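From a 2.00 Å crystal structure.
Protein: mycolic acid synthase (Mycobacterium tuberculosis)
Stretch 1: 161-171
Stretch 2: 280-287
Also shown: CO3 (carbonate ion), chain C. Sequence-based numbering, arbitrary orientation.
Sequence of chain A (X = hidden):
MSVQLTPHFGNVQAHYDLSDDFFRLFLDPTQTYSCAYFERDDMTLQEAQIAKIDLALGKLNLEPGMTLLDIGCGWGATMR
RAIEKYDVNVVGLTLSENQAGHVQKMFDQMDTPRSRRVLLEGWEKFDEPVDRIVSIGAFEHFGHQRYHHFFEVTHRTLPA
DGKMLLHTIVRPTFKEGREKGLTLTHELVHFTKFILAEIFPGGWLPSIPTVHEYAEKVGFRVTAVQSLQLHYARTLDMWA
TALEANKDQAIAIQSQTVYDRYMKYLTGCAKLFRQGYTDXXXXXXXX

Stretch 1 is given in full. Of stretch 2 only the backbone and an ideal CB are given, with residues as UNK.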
# COMPACT_ATOMS: atom_id res chain seq x y z
N ASP A 161 23.92 4.02 2.53
CA ASP A 161 23.05 5.20 2.42
C ASP A 161 21.66 4.86 1.91
O ASP A 161 20.99 5.69 1.30
CB ASP A 161 23.68 6.24 1.48
CG ASP A 161 24.05 5.67 0.12
OD1 ASP A 161 23.19 5.02 -0.51
OD2 ASP A 161 25.20 5.89 -0.32
N GLY A 162 21.23 3.63 2.16
CA GLY A 162 19.92 3.21 1.71
C GLY A 162 18.78 3.70 2.59
O GLY A 162 18.96 4.08 3.75
N LYS A 163 17.60 3.70 2.01
CA LYS A 163 16.41 4.11 2.72
C LYS A 163 15.24 3.36 2.13
O LYS A 163 15.27 2.94 0.97
CB LYS A 163 16.18 5.63 2.59
CG LYS A 163 16.37 6.18 1.18
CD LYS A 163 17.78 6.76 0.99
CE LYS A 163 18.00 8.00 1.86
NZ LYS A 163 19.38 8.57 1.74
N MET A 164 14.22 3.15 2.96
CA MET A 164 13.02 2.46 2.55
C MET A 164 11.85 3.36 2.91
O MET A 164 11.89 4.07 3.93
CB MET A 164 12.89 1.11 3.29
CG MET A 164 11.49 0.47 3.26
SD MET A 164 11.47 -1.33 3.68
CE MET A 164 11.86 -1.32 5.41
N LEU A 165 10.83 3.38 2.06
CA LEU A 165 9.64 4.16 2.33
C LEU A 165 8.60 3.10 2.62
O LEU A 165 8.25 2.32 1.74
CB LEU A 165 9.21 4.99 1.11
CG LEU A 165 8.00 5.92 1.28
CD1 LEU A 165 6.72 5.12 1.39
CD2 LEU A 165 8.18 6.81 2.52
N LEU A 166 8.13 3.06 3.86
CA LEU A 166 7.14 2.09 4.30
C LEU A 166 5.83 2.85 4.49
O LEU A 166 5.74 3.71 5.35
CB LEU A 166 7.58 1.48 5.64
CG LEU A 166 7.22 0.04 6.02
CD1 LEU A 166 7.08 -0.05 7.55
CD2 LEU A 166 5.94 -0.39 5.36
N HIS A 167 4.83 2.51 3.68
CA HIS A 167 3.52 3.14 3.72
C HIS A 167 2.54 2.07 4.19
O HIS A 167 2.40 1.03 3.55
CB HIS A 167 3.20 3.68 2.32
CG HIS A 167 1.76 4.00 2.08
ND1 HIS A 167 1.37 5.10 1.34
CD2 HIS A 167 0.63 3.35 2.41
CE1 HIS A 167 0.06 5.10 1.22
NE2 HIS A 167 -0.42 4.05 1.86
N THR A 168 1.86 2.33 5.30
CA THR A 168 0.94 1.35 5.86
C THR A 168 -0.11 1.95 6.77
O THR A 168 0.09 3.02 7.34
CB THR A 168 1.72 0.29 6.69
OG1 THR A 168 2.64 -0.39 5.84
CG2 THR A 168 0.77 -0.71 7.32
N ILE A 169 -1.23 1.25 6.89
CA ILE A 169 -2.32 1.62 7.76
C ILE A 169 -1.77 1.41 9.17
O ILE A 169 -1.03 0.46 9.41
CB ILE A 169 -3.55 0.68 7.54
CG1 ILE A 169 -4.27 1.06 6.24
CG2 ILE A 169 -4.52 0.75 8.74
CD1 ILE A 169 -5.29 0.03 5.79
N VAL A 170 -2.12 2.30 10.09
CA VAL A 170 -1.67 2.17 11.49
C VAL A 170 -2.81 2.54 12.43
O VAL A 170 -3.76 3.22 12.04
CB VAL A 170 -0.49 3.09 11.79
CG1 VAL A 170 0.74 2.78 10.94
CG2 VAL A 170 -0.81 4.57 11.54
N ARG A 171 -2.69 2.08 13.66
CA ARG A 171 -3.69 2.37 14.70
C ARG A 171 -3.27 3.64 15.44
O ARG A 171 -2.12 3.77 15.87
CB ARG A 171 -3.80 1.19 15.66
CG ARG A 171 -4.39 -0.05 14.99
CD ARG A 171 -3.79 -1.35 15.52
NE ARG A 171 -4.48 -1.85 16.71
CZ ARG A 171 -4.59 -3.15 17.03
NH1 ARG A 171 -4.05 -4.09 16.24
NH2 ARG A 171 -5.22 -3.60 18.11
N UNK A 280 -3.10 6.30 8.36
CA UNK A 280 -2.21 5.76 7.33
C UNK A 280 -0.96 6.63 7.39
O UNK A 280 -1.03 7.85 7.22
CB UNK A 280 -2.85 5.76 5.94
N UNK A 281 0.18 5.99 7.64
CA UNK A 281 1.45 6.69 7.76
C UNK A 281 2.50 6.24 6.75
O UNK A 281 2.51 5.08 6.31
CB UNK A 281 2.00 6.50 9.18
N UNK A 282 3.39 7.16 6.40
CA UNK A 282 4.49 6.85 5.51
C UNK A 282 5.72 7.05 6.38
O UNK A 282 5.97 8.15 6.87
CB UNK A 282 4.50 7.72 4.25
N UNK A 283 6.46 5.97 6.59
CA UNK A 283 7.67 6.02 7.41
C UNK A 283 8.90 6.01 6.53
O UNK A 283 9.05 5.13 5.67
CB UNK A 283 7.71 4.85 8.39
N UNK A 284 9.77 6.98 6.72
CA UNK A 284 10.99 7.01 5.97
C UNK A 284 12.03 6.43 6.92
O UNK A 284 12.24 6.95 8.02
CB UNK A 284 11.34 8.42 5.48
N UNK A 285 12.65 5.33 6.50
CA UNK A 285 13.65 4.67 7.33
C UNK A 285 15.01 4.63 6.64
O UNK A 285 15.12 4.21 5.49
CB UNK A 285 13.20 3.25 7.68
N UNK A 286 16.04 5.08 7.35
CA UNK A 286 17.39 5.09 6.80
C UNK A 286 18.25 4.01 7.45
O UNK A 286 18.23 3.84 8.67
CB UNK A 286 18.03 6.46 6.99
N UNK A 287 19.00 3.28 6.63
CA UNK A 287 19.87 2.22 7.14
C UNK A 287 20.98 2.83 7.99
O UNK A 287 21.29 4.01 7.85
CB UNK A 287 20.46 1.40 5.99
C CO3 C . -2.88 1.61 2.36
O1 CO3 C . -1.75 1.34 3.30
O2 CO3 C . -3.93 0.74 2.29
O3 CO3 C . -2.86 2.72 1.60

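The two strands run antiparallel; positions 280 to 286 each pair with one residue across the strands, though their side chains may touch others, and CB directions alternate between the sheet face of K163, L165, H167 and I169 and that of M164, L166 and T168.

Position 280 pairs with I169 outside the hydrogen-bonded rings, and its CB lies on the same face as I169 and H167. With I169 CG1 and the imidazole nearby, an aliphatic residue, especially a beta-branched one, would suit the extended backbone. It is V280: CG2 lies 3.9 Å from I169 CG1, and CG1 lies 3.6 Å from H167 NE2; that NE2 donates to O3 of the carbonate at 2.8 Å.

Position 281 is fixed by its backbone, whose N donates to T168 O at 3.0 Å. The CB sits 4.2 Å from V170 CG2, which favours something apolar, though stretch 1 does not exclude a polar group. The residue is D281; its CG packs 3.9 Å from V170 CG2, and no atom of stretch 1 binds its carboxylate.

At 282 the CB returns to the face of H167, near L165 CD2 at 4.2 Å and H167 CB at 4.7 Å. H167 NE2 already serves the carbonate as a donor, so ND1 is left as an acceptor, asking for a side chain long enough to bring a donor to the ring edge: Gln, Lys or Arg might do. Q282 does it, with NE2 donating to ND1 of H167 at 3.2 Å, near the ring plane.

Position 283 forms a hydrogen-bonded pair with L166, its N reaching L166 O at 2.7 Å. Its CB shares a face with L166, and V170 offers methyls farther along, so a large apolar or aromatic residue fits. F283, with chi1 m, carries its ring to V170, CE1 lying 4.0 Å from V170 CG1 at the ring edge.

Position 284 has its CB 4.6 Å from L165 CD2. The extended backbone accepts beta-branched residues, Val or Thr among them, and several others would do; T284 OG1 lies 3.8 Å from L165 CD2, a packing contact.

Position 285 forms a hydrogen-bonded pair with M164: M164 N donates to its O at 2.9 Å, and its N to M164 O at 3.0 Å. Its CB shares M164's face, so a hydrophobic side chain can reach the methionine methyl. L285 answers, CD1 meeting M164 CE at 4.0 Å.

Position 286 lies beside K163, whose ammonium suggests an acid, although a polar residue would also serve. In E286, OE1 stays 4.4 Å from K163 NZ, beyond a salt bridge; CG packs 4.2 Å from K163 CB.

Position 287 ends the chain, its N donating to G162 O at 3.0 Å. Many residues would do beside a glycine; K287 starts toward stretch 1, but its end leads away.

Stretch 2, residues 280-287: VDQFTLEK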
# COMPACT_ATOMS: atom_id res chain seq x y z
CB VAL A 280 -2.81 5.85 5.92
CG1 VAL A 280 -1.75 5.50 4.87
CG2 VAL A 280 -3.97 4.88 5.79
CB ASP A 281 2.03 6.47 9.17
CG ASP A 281 1.45 7.43 10.22
OD1 ASP A 281 0.49 8.17 9.92
OD2 ASP A 281 1.97 7.43 11.35
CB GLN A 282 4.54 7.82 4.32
CG GLN A 282 3.41 7.68 3.28
CD GLN A 282 3.82 8.21 1.89
OE1 GLN A 282 4.68 9.09 1.79
NE2 GLN A 282 3.22 7.67 0.84
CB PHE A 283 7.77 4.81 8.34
CG PHE A 283 6.62 4.66 9.29
CD1 PHE A 283 5.46 4.00 8.91
CD2 PHE A 283 6.71 5.14 10.60
CE1 PHE A 283 4.41 3.81 9.80
CE2 PHE A 283 5.66 4.97 11.50
CZ PHE A 283 4.51 4.30 11.11
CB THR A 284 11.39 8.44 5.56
OG1 THR A 284 10.35 9.02 4.77
CG2 THR A 284 12.68 8.40 4.74
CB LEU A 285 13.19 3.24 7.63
CG LEU A 285 11.71 3.08 8.00
CD1 LEU A 285 11.39 1.62 8.12
CD2 LEU A 285 11.41 3.82 9.28
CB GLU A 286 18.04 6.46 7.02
CG GLU A 286 17.46 7.56 6.14
CD GLU A 286 18.24 8.85 6.24
OE1 GLU A 286 19.48 8.78 6.17
OE2 GLU A 286 17.63 9.92 6.39
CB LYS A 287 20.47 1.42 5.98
CG LYS A 287 21.43 0.33 6.42
CD LYS A 287 21.67 -0.69 5.31
CE LYS A 287 22.56 -1.83 5.81
NZ LYS A 287 22.59 -3.01 4.90
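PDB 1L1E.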